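Local coordinates for protein putative immunoglobulin A1 protease (Bacteroides ovatus, PDB 3N6Z) that is of unproven function but is probably related to immunoglobulin A1 proteases and folds as an elongated solenoid of stacked parallel strands, at residues Arg285-Ser290 with Gly294-Cys299; Ser317-Ser320 with Thr326-Gly329; Asn347-Gly352 with Pro357-Ser362. All coordinates share one frame; numbering follows the deposited sequence. Where two conformers were deposited one is given.

Interaction 1. Residues Arg285-Ser290 with Gly294-Cys299; sequences RIVGVS and GSYENC
Val287 lays its CG2 methyl obliquely across the phenol end of Tyr296, 3.5 Å from OH and 3.8 Å from CE1 of that ring. With CG anti to its own carbonyl carbon (chi1 -53°), Tyr296 carries the ring back over its own strand, and Gly294 C sits 3.6 Å above one face of the Tyr296 ring, toward the rim. The hydroxyl takes the place a beta-carbon on Gly294 would need, and it is anchored by a hydrogen bond to Ala291 O, in the short link between the two segments. A second apolar touch lies beside the first, where Ile286 CG1 meets Cys299 CB at 4.1 Å. Both Ile286 and Val287 face Phe327, which marks a classic beta bulge at the start of strand 287-289, and the Phe327 ring in turn stacks on Tyr296. Shortening Tyr296 to alanine is likely to leave the Val287 methyl and the Phe327 ring without their aromatic partner and Ala291 O without the hydroxyl that bonds to it. The contact thus illustrates how one coil of a beta-solenoid packs across its interior: strands 287-289 and 294-296 lie on different sides of the coil, Val287, Tyr296 and Cys299 all rest on Ile265 of strand 263-266, Tyr296 also touches Ile257 of strand 254-257, and the chain turns its corner at Glu297 and Asn298 toward strand 299-302.

Interaction 2. Residues Ser317-Ser320 with Thr326-Gly329; sequences SDES and TFHG
This is a polar loop-to-loop contact, made within the irregular connection that leads from strand 312-314 to strand 330-332 near one end of the solenoid. Its main support is Glu319, whose OE2 accepts the backbone N-H of His328 at 2.8 Å through the anti lone pair, the one directed away from the other carboxylate oxygen. The first torsion of Glu319 sets its CG between the backbone N and the carbonyl carbon (chi1 53°), and from there an extended chain takes the carboxylate past the Phe327 ring, with Glu319 CG 3.9 Å from Phe327 CD1. The two side chains slide past each other in opposite directions, carboxylate and ring planes 26° apart. Water 1 adds a second bond to the same oxygen, donating to Glu319 OE2 at 2.8 Å and hydrogen-bonding to Thr326 OG1 as well. At the other end the backbones meet: Glu319 N donates to Gly329 O at 3.0 Å, from well above the carbonyl plane, and Asp318 CA brings a C-H to the same Gly329 O at 3.4 Å. Gly329 O also receives Arg285 NH2, and Asp318 OD1 takes the N-H of Ala331 and a salt bridge from Arg285 NH2. Two N-H groups therefore grip one carbonyl oxygen while an N-H and a water grip one carboxylate oxygen, so loops without a regular sheet are pinned by shared acceptors, and the guanidinium would probably help keep Asp318 ionised.

Interaction 3. Residues Asn347-Gly352 with Pro357-Ser362; sequences NLWKKG and PIFQWS
A short antiparallel beta hairpin near the C-terminus, strand 349-350 against strand 358-359, is built by this contact. Lys350 and Ile358 form its hydrogen-bonded pair, with Lys350 N to Ile358 O at 2.9 Å and Ile358 N returning to Lys350 O; Trp349 and Phe359 are the non-hydrogen-bonded pair. Past the last bridge, Gln360 N still donates to Leu348 O at 2.8 Å. The Gln360 side chain also reaches back with an extended chain and gives NE2 to Trp349 O at 3.1 Å. That bond is almost straight at 169° and lies in the plane of the amide, although it arrives from above the carbonyl plane. A type I turn then runs from Phe359 to Ser362, where Ser362 OG accepts the N-H of Phe359. On the aromatic side Phe359 meets two neighbours in different ways: its edge points at the face of Trp349 in a T-shaped pair, the Phe359 ring and the six-membered ring of Trp349 having centroids 5.0 Å apart and planes at 70°, while Leu348 CD1 makes a CH-pi contact over the Phe359 face, 3.9 Å from the centroid. Leu348 is carried there by a first torsion that sends CG anti to its backbone N (chi1 174°), and the same CD1 lies 3.6 Å from Trp361 NE1. Trp349 NE1 is hydrogen-bonded to Asn203 OD1, Ile341 of helix 334-344 packs on Trp349, and Phe359 makes an edge-to-face pair with Tyr205 of strand 204-206. The Lys350 chain crosses Ile358 at a slant, CE 3.9 Å from Ile358 CD1, and Lys350 NZ reaches Gln360 O through water 2. The chemistry divides accordingly, an aromatic and aliphatic cluster settling the hairpin on the solenoid while an amide and a water-bridged ammonium tie its exposed residues together.

Interactions 1 and 2 form one continuous region, their centres about 7 Å apart. Phe327 and Arg285 join them: Ile286 N lies 2.8 Å from Phe327 O and Arg285 NE 2.8 Å from His328 O, both probable hydrogen bonds, so residues 326-329 lie against the coil of interaction 1, consistent with a cover for that end of the solenoid. Interaction 3 stands apart, its centre about 24 Å from that of interaction 1 and about 27 Å from that of interaction 2, with nearest atoms about 12 and 17 Å away. All three follow in series along the chain. No active site is identified; a glycerol, probably from crystallisation, lies about 6 Å from Gly294.

Interaction 1. Residues Arg285-Ser290 with Gly294-Cys299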
loop_
_atom_site.group_PDB
_atom_site.type_symbol
_atom_site.label_atom_id
_atom_site.label_comp_id
_atom_site.label_asym_id
_atom_site.label_seq_id
_atom_site.Cartn_x
_atom_site.Cartn_y
_atom_site.Cartn_z
ATOM N N ARG A 285 -11.213 13.981 -3.053
ATOM C CA ARG A 285 -10.361 14.024 -1.853
ATOM C C ARG A 285 -10.146 12.610 -1.337
ATOM O O ARG A 285 -9.067 12.310 -0.833
ATOM C CB ARG A 285 -10.882 14.954 -0.773
ATOM C CG ARG A 285 -11.048 16.387 -1.219
ATOM C CD ARG A 285 -11.268 17.359 -0.057
ATOM N NE ARG A 285 -12.544 17.115 0.609
ATOM C CZ ARG A 285 -13.283 18.037 1.220
ATOM N NH1 ARG A 285 -12.837 19.283 1.343
ATOM N NH2 ARG A 285 -14.468 17.695 1.709
ATOM N N ILE A 286 -11.179 11.752 -1.396
ATOM C CA ILE A 286 -11.045 10.355 -0.936
ATOM C C ILE A 286 -10.878 9.380 -2.113
ATOM O O ILE A 286 -9.932 8.566 -2.138
ATOM C CB ILE A 286 -12.233 9.919 -0.027
ATOM C CG1 ILE A 286 -12.549 10.975 1.063
ATOM C CG2 ILE A 286 -11.956 8.553 0.651
ATOM C CD1 ILE A 286 -11.375 11.231 2.014
ATOM N N VAL A 287 -11.836 9.392 -3.039
ATOM C CA VAL A 287 -11.889 8.446 -4.170
ATOM C C VAL A 287 -12.055 9.221 -5.470
ATOM O O VAL A 287 -12.920 10.110 -5.571
ATOM C CB VAL A 287 -13.051 7.437 -4.039
ATOM C CG1 VAL A 287 -13.042 6.479 -5.207
ATOM C CG2 VAL A 287 -13.022 6.707 -2.687
ATOM N N GLY A 288 -11.279 8.839 -6.492
ATOM C CA GLY A 288 -11.282 9.545 -7.787
ATOM C C GLY A 288 -12.216 9.100 -8.898
ATOM O O GLY A 288 -12.592 9.949 -9.725
ATOM N N VAL A 289 -12.597 7.817 -8.937
ATOM C CA VAL A 289 -13.383 7.259 -10.041
ATOM C C VAL A 289 -14.367 6.220 -9.549
ATOM O O VAL A 289 -13.999 5.324 -8.767
ATOM C CB VAL A 289 -12.496 6.538 -11.111
ATOM C CG1 VAL A 289 -13.344 6.143 -12.362
ATOM C CG2 VAL A 289 -11.283 7.369 -11.492
ATOM N N SER A 290 -15.609 6.302 -10.058
ATOM C CA SER A 290 -16.695 5.385 -9.722
ATOM C C SER A 290 -16.893 5.309 -8.215
ATOM O O SER A 290 -17.235 4.263 -7.668
ATOM C CB SER A 290 -16.472 4.016 -10.359
ATOM O OG SER A 290 -16.611 4.130 -11.774
ATOM N N GLY A 294 -18.729 2.717 -3.851
ATOM C CA GLY A 294 -18.238 2.505 -2.505
ATOM C C GLY A 294 -19.207 2.883 -1.399
ATOM O O GLY A 294 -20.162 3.641 -1.609
ATOM N N SER A 295 -18.909 2.348 -0.217
ATOM C CA SER A 295 -19.632 2.612 1.011
ATOM C C SER A 295 -18.664 3.262 2.005
ATOM O O SER A 295 -17.581 2.732 2.264
ATOM C CB SER A 295 -20.209 1.334 1.605
ATOM O OG SER A 295 -21.117 0.722 0.724
ATOM N N TYR A 296 -19.063 4.389 2.560
ATOM C CA TYR A 296 -18.141 5.211 3.320
ATOM C C TYR A 296 -18.667 5.556 4.686
ATOM O O TYR A 296 -19.880 5.788 4.871
ATOM C CB TYR A 296 -17.864 6.510 2.553
ATOM C CG TYR A 296 -17.405 6.250 1.120
ATOM C CD1 TYR A 296 -16.200 5.626 0.859
ATOM C CD2 TYR A 296 -18.221 6.518 0.044
ATOM C CE1 TYR A 296 -15.793 5.346 -0.429
ATOM C CE2 TYR A 296 -17.819 6.247 -1.258
ATOM C CZ TYR A 296 -16.601 5.650 -1.494
ATOM O OH TYR A 296 -16.194 5.343 -2.764
ATOM N N GLU A 297 -17.742 5.654 5.645
ATOM C CA GLU A 297 -18.081 6.108 6.990
ATOM C C GLU A 297 -16.871 6.858 7.530
ATOM O O GLU A 297 -15.762 6.342 7.448
ATOM C CB GLU A 297 -18.410 4.905 7.871
ATOM C CG GLU A 297 -18.768 5.252 9.297
ATOM C CD GLU A 297 -19.126 4.065 10.181
ATOM O OE1 GLU A 297 -18.928 2.897 9.773
ATOM O OE2 GLU A 297 -19.592 4.339 11.312
ATOM N N ASN A 298 -17.085 8.023 8.139
ATOM C CA ASN A 298 -16.025 8.740 8.842
ATOM C C ASN A 298 -14.774 8.932 7.968
ATOM O O ASN A 298 -13.669 8.470 8.328
ATOM C CB ASN A 298 -15.646 8.036 10.155
ATOM C CG ASN A 298 -16.802 7.887 11.145
ATOM O OD1 ASN A 298 -16.748 6.993 12.029
ATOM N ND2 ASN A 298 -17.791 8.723 11.041
ATOM N N CYS A 299 -14.984 9.552 6.797
ATOM C CA CYS A 299 -13.907 9.871 5.873
ATOM C C CYS A 299 -13.696 11.377 5.849
ATOM O O CYS A 299 -14.661 12.145 5.603
ATOM C CB CYS A 299 -14.223 9.367 4.472
ATOM S SG CYS A 299 -14.176 7.538 4.325
#

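Interaction 2. Residues Ser317-Ser320 with Thr326-Gly329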
loop_
_atom_site.group_PDB
_atom_site.type_symbol
_atom_site.label_atom_id
_atom_site.label_comp_id
_atom_site.label_asym_id
_atom_site.label_seq_id
_atom_site.Cartn_x
_atom_site.Cartn_y
_atom_site.Cartn_z
ATOM N N SER A 317 -16.710 19.978 -2.085
ATOM C CA SER A 317 -17.771 20.136 -1.095
ATOM C C SER A 317 -17.813 18.938 -0.155
ATOM O O SER A 317 -17.568 17.814 -0.568
ATOM C CB SER A 317 -19.130 20.275 -1.784
ATOM O OG SER A 317 -19.171 21.437 -2.587
ATOM N N ASP A 318 -18.146 19.179 1.102
ATOM C CA ASP A 318 -18.284 18.102 2.072
ATOM C C ASP A 318 -19.423 17.138 1.715
ATOM O O ASP A 318 -20.510 17.556 1.315
ATOM C CB ASP A 318 -18.550 18.637 3.477
ATOM C CG ASP A 318 -17.374 19.323 4.130
ATOM O OD1 ASP A 318 -16.221 19.217 3.661
ATOM O OD2 ASP A 318 -17.632 19.981 5.187
ATOM N N GLU A 319 -19.170 15.849 1.886
ATOM C CA GLU A 319 -20.163 14.809 1.685
ATOM C C GLU A 319 -19.718 13.571 2.433
ATOM O O GLU A 319 -18.528 13.375 2.687
ATOM C CB GLU A 319 -20.366 14.531 0.186
ATOM C CG GLU A 319 -19.031 14.227 -0.530
ATOM C CD GLU A 319 -19.146 13.999 -2.024
ATOM O OE1 GLU A 319 -20.224 14.209 -2.610
ATOM O OE2 GLU A 319 -18.123 13.625 -2.626
ATOM N N SER A 320 -20.671 12.733 2.806
ATOM C CA SER A 320 -20.394 11.485 3.537
ATOM C C SER A 320 -20.757 10.223 2.740
ATOM O O SER A 320 -20.471 9.106 3.182
ATOM C CB SER A 320 -21.101 11.481 4.893
ATOM O OG SER A 320 -22.492 11.592 4.703
ATOM N N THR A 326 -16.655 11.045 -7.987
ATOM C CA THR A 326 -15.718 11.310 -6.915
ATOM C C THR A 326 -16.384 11.265 -5.561
ATOM O O THR A 326 -17.606 11.418 -5.427
ATOM C CB THR A 326 -15.013 12.690 -7.097
ATOM O OG1 THR A 326 -15.958 13.768 -7.002
ATOM C CG2 THR A 326 -14.249 12.783 -8.430
ATOM N N PHE A 327 -15.570 11.043 -4.533
ATOM C CA PHE A 327 -16.022 11.164 -3.151
ATOM C C PHE A 327 -15.022 12.027 -2.405
ATOM O O PHE A 327 -13.834 11.699 -2.397
ATOM C CB PHE A 327 -16.164 9.789 -2.490
ATOM C CG PHE A 327 -16.529 9.863 -1.016
ATOM C CD1 PHE A 327 -17.614 10.621 -0.593
ATOM C CD2 PHE A 327 -15.777 9.191 -0.065
ATOM C CE1 PHE A 327 -17.949 10.673 0.758
ATOM C CE2 PHE A 327 -16.092 9.251 1.269
ATOM C CZ PHE A 327 -17.157 10.004 1.684
ATOM N N HIS A 328 -15.527 13.068 -1.721
ATOM C CA HIS A 328 -14.654 14.057 -1.094
ATOM C C HIS A 328 -14.578 13.968 0.427
ATOM O O HIS A 328 -13.720 14.602 1.018
ATOM C CB HIS A 328 -15.120 15.459 -1.441
ATOM C CG HIS A 328 -14.953 15.812 -2.883
ATOM N ND1 HIS A 328 -13.787 15.574 -3.596
ATOM C CD2 HIS A 328 -15.815 16.402 -3.742
ATOM C CE1 HIS A 328 -13.953 16.024 -4.832
ATOM N NE2 HIS A 328 -15.169 16.552 -4.937
ATOM N N GLY A 329 -15.464 13.202 1.078
ATOM C CA GLY A 329 -15.443 13.205 2.531
ATOM C C GLY A 329 -15.719 14.599 3.122
ATOM O O GLY A 329 -16.243 15.464 2.439
HETATM O O HOH W 1 -18.162 14.464 -5.325
#

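Interaction 3. Residues Asn347-Gly352 with Pro357-Ser362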
loop_
_atom_site.group_PDB
_atom_site.type_symbol
_atom_site.label_atom_id
_atom_site.label_comp_id
_atom_site.label_asym_id
_atom_site.label_seq_id
_atom_site.Cartn_x
_atom_site.Cartn_y
_atom_site.Cartn_z
ATOM N N ASN A 347 -2.921 3.019 21.074
ATOM C CA ASN A 347 -1.759 2.151 21.330
ATOM C C ASN A 347 -0.756 2.081 20.174
ATOM O O ASN A 347 0.374 1.648 20.377
ATOM C CB ASN A 347 -2.238 0.742 21.696
ATOM C CG ASN A 347 -3.073 0.718 22.976
ATOM O OD1 ASN A 347 -2.795 1.448 23.931
ATOM N ND2 ASN A 347 -4.103 -0.124 22.991
ATOM N N LEU A 348 -1.181 2.491 18.968
ATOM C CA LEU A 348 -0.379 2.442 17.747
ATOM C C LEU A 348 0.062 3.827 17.313
ATOM O O LEU A 348 1.233 4.055 17.045
ATOM C CB LEU A 348 -1.175 1.778 16.606
ATOM C CG LEU A 348 -0.535 1.786 15.225
ATOM C CD1 LEU A 348 0.779 0.992 15.238
ATOM C CD2 LEU A 348 -1.537 1.250 14.176
ATOM N N TRP A 349 -0.917 4.730 17.213
ATOM C CA TRP A 349 -0.703 6.045 16.645
ATOM C C TRP A 349 -0.229 7.046 17.705
ATOM O O TRP A 349 -0.555 6.931 18.897
ATOM C CB TRP A 349 -1.967 6.550 16.009
ATOM C CG TRP A 349 -2.512 5.746 14.872
ATOM C CD1 TRP A 349 -3.483 4.794 14.945
ATOM C CD2 TRP A 349 -2.200 5.894 13.476
ATOM N NE1 TRP A 349 -3.799 4.337 13.681
ATOM C CE2 TRP A 349 -3.028 5.001 12.765
ATOM C CE3 TRP A 349 -1.319 6.722 12.762
ATOM C CZ2 TRP A 349 -3.000 4.898 11.379
ATOM C CZ3 TRP A 349 -1.275 6.615 11.398
ATOM C CH2 TRP A 349 -2.113 5.711 10.717
ATOM N N LYS A 350 0.536 8.037 17.262
ATOM C CA LYS A 350 0.887 9.200 18.099
ATOM C C LYS A 350 0.967 10.442 17.247
ATOM O O LYS A 350 1.139 10.354 16.026
ATOM C CB LYS A 350 2.205 8.986 18.854
ATOM C CG LYS A 350 3.459 8.918 17.962
ATOM C CD LYS A 350 4.746 8.941 18.784
ATOM C CE LYS A 350 5.981 8.824 17.892
ATOM N NZ LYS A 350 7.259 8.808 18.688
ATOM N N LYS A 351 0.843 11.608 17.889
ATOM C CA LYS A 351 1.004 12.855 17.174
ATOM C C LYS A 351 2.490 13.024 16.873
ATOM O O LYS A 351 3.347 12.681 17.692
ATOM C CB LYS A 351 0.402 14.041 17.967
ATOM C CG LYS A 351 -1.102 13.953 17.987
ATOM C CD LYS A 351 -1.796 15.136 18.629
ATOM C CE LYS A 351 -3.235 14.751 18.927
ATOM N NZ LYS A 351 -3.975 15.876 19.526
ATOM N N GLY A 352 2.795 13.501 15.680
ATOM C CA GLY A 352 4.155 13.770 15.278
ATOM C C GLY A 352 4.444 15.229 15.595
ATOM O O GLY A 352 3.530 16.067 15.696
ATOM N N PRO A 357 0.387 12.620 12.205
ATOM C CA PRO A 357 0.469 11.435 13.041
ATOM C C PRO A 357 1.328 10.335 12.410
ATOM O O PRO A 357 1.364 10.187 11.183
ATOM C CB PRO A 357 -0.992 10.986 13.173
ATOM C CG PRO A 357 -1.770 12.213 12.967
ATOM C CD PRO A 357 -1.016 12.972 11.925
ATOM N N ILE A 358 1.998 9.599 13.269
ATOM C CA ILE A 358 2.853 8.482 12.891
ATOM C C ILE A 358 2.608 7.340 13.886
ATOM O O ILE A 358 1.742 7.450 14.731
ATOM C CB ILE A 358 4.349 8.921 12.766
ATOM C CG1 ILE A 358 4.869 9.448 14.112
ATOM C CG2 ILE A 358 4.523 9.959 11.654
ATOM C CD1 ILE A 358 6.337 9.761 14.123
ATOM N N PHE A 359 3.351 6.249 13.783
ATOM C CA PHE A 359 3.229 5.203 14.768
ATOM C C PHE A 359 4.183 5.476 15.905
ATOM O O PHE A 359 5.215 6.135 15.730
ATOM C CB PHE A 359 3.542 3.806 14.190
ATOM C CG PHE A 359 2.660 3.371 13.037
ATOM C CD1 PHE A 359 1.356 3.790 12.882
ATOM C CD2 PHE A 359 3.176 2.469 12.131
ATOM C CE1 PHE A 359 0.582 3.322 11.834
ATOM C CE2 PHE A 359 2.409 1.962 11.097
ATOM C CZ PHE A 359 1.122 2.426 10.945
ATOM N N GLN A 360 3.893 4.860 17.040
ATOM C CA GLN A 360 4.768 4.995 18.199
ATOM C C GLN A 360 6.167 4.461 17.913
ATOM O O GLN A 360 7.140 4.942 18.486
ATOM C CB GLN A 360 4.113 4.339 19.395
ATOM C CG GLN A 360 2.950 5.229 19.856
ATOM C CD GLN A 360 2.121 4.658 20.936
ATOM O OE1 GLN A 360 2.630 3.964 21.813
ATOM N NE2 GLN A 360 0.807 4.935 20.894
ATOM N N TRP A 361 6.271 3.500 16.988
ATOM C CA TRP A 361 7.535 2.884 16.582
ATOM C C TRP A 361 8.105 3.392 15.250
ATOM O O TRP A 361 9.134 2.918 14.808
ATOM C CB TRP A 361 7.376 1.382 16.534
ATOM C CG TRP A 361 6.248 0.840 15.744
ATOM C CD1 TRP A 361 5.036 0.492 16.225
ATOM C CD2 TRP A 361 6.227 0.514 14.328
ATOM N NE1 TRP A 361 4.239 -0.011 15.211
ATOM C CE2 TRP A 361 4.959 -0.042 14.051
ATOM C CE3 TRP A 361 7.164 0.598 13.294
ATOM C CZ2 TRP A 361 4.589 -0.487 12.769
ATOM C CZ3 TRP A 361 6.811 0.161 12.038
ATOM C CH2 TRP A 361 5.518 -0.375 11.785
ATOM N N SER A 362 7.462 4.364 14.607
ATOM C CA SER A 362 7.972 4.923 13.363
ATOM C C SER A 362 9.347 5.513 13.569
ATOM O O SER A 362 9.638 6.108 14.626
ATOM C CB SER A 362 7.012 5.975 12.786
ATOM O OG SER A 362 5.747 5.419 12.439
HETATM O O HOH W 2 6.975 6.796 20.636
#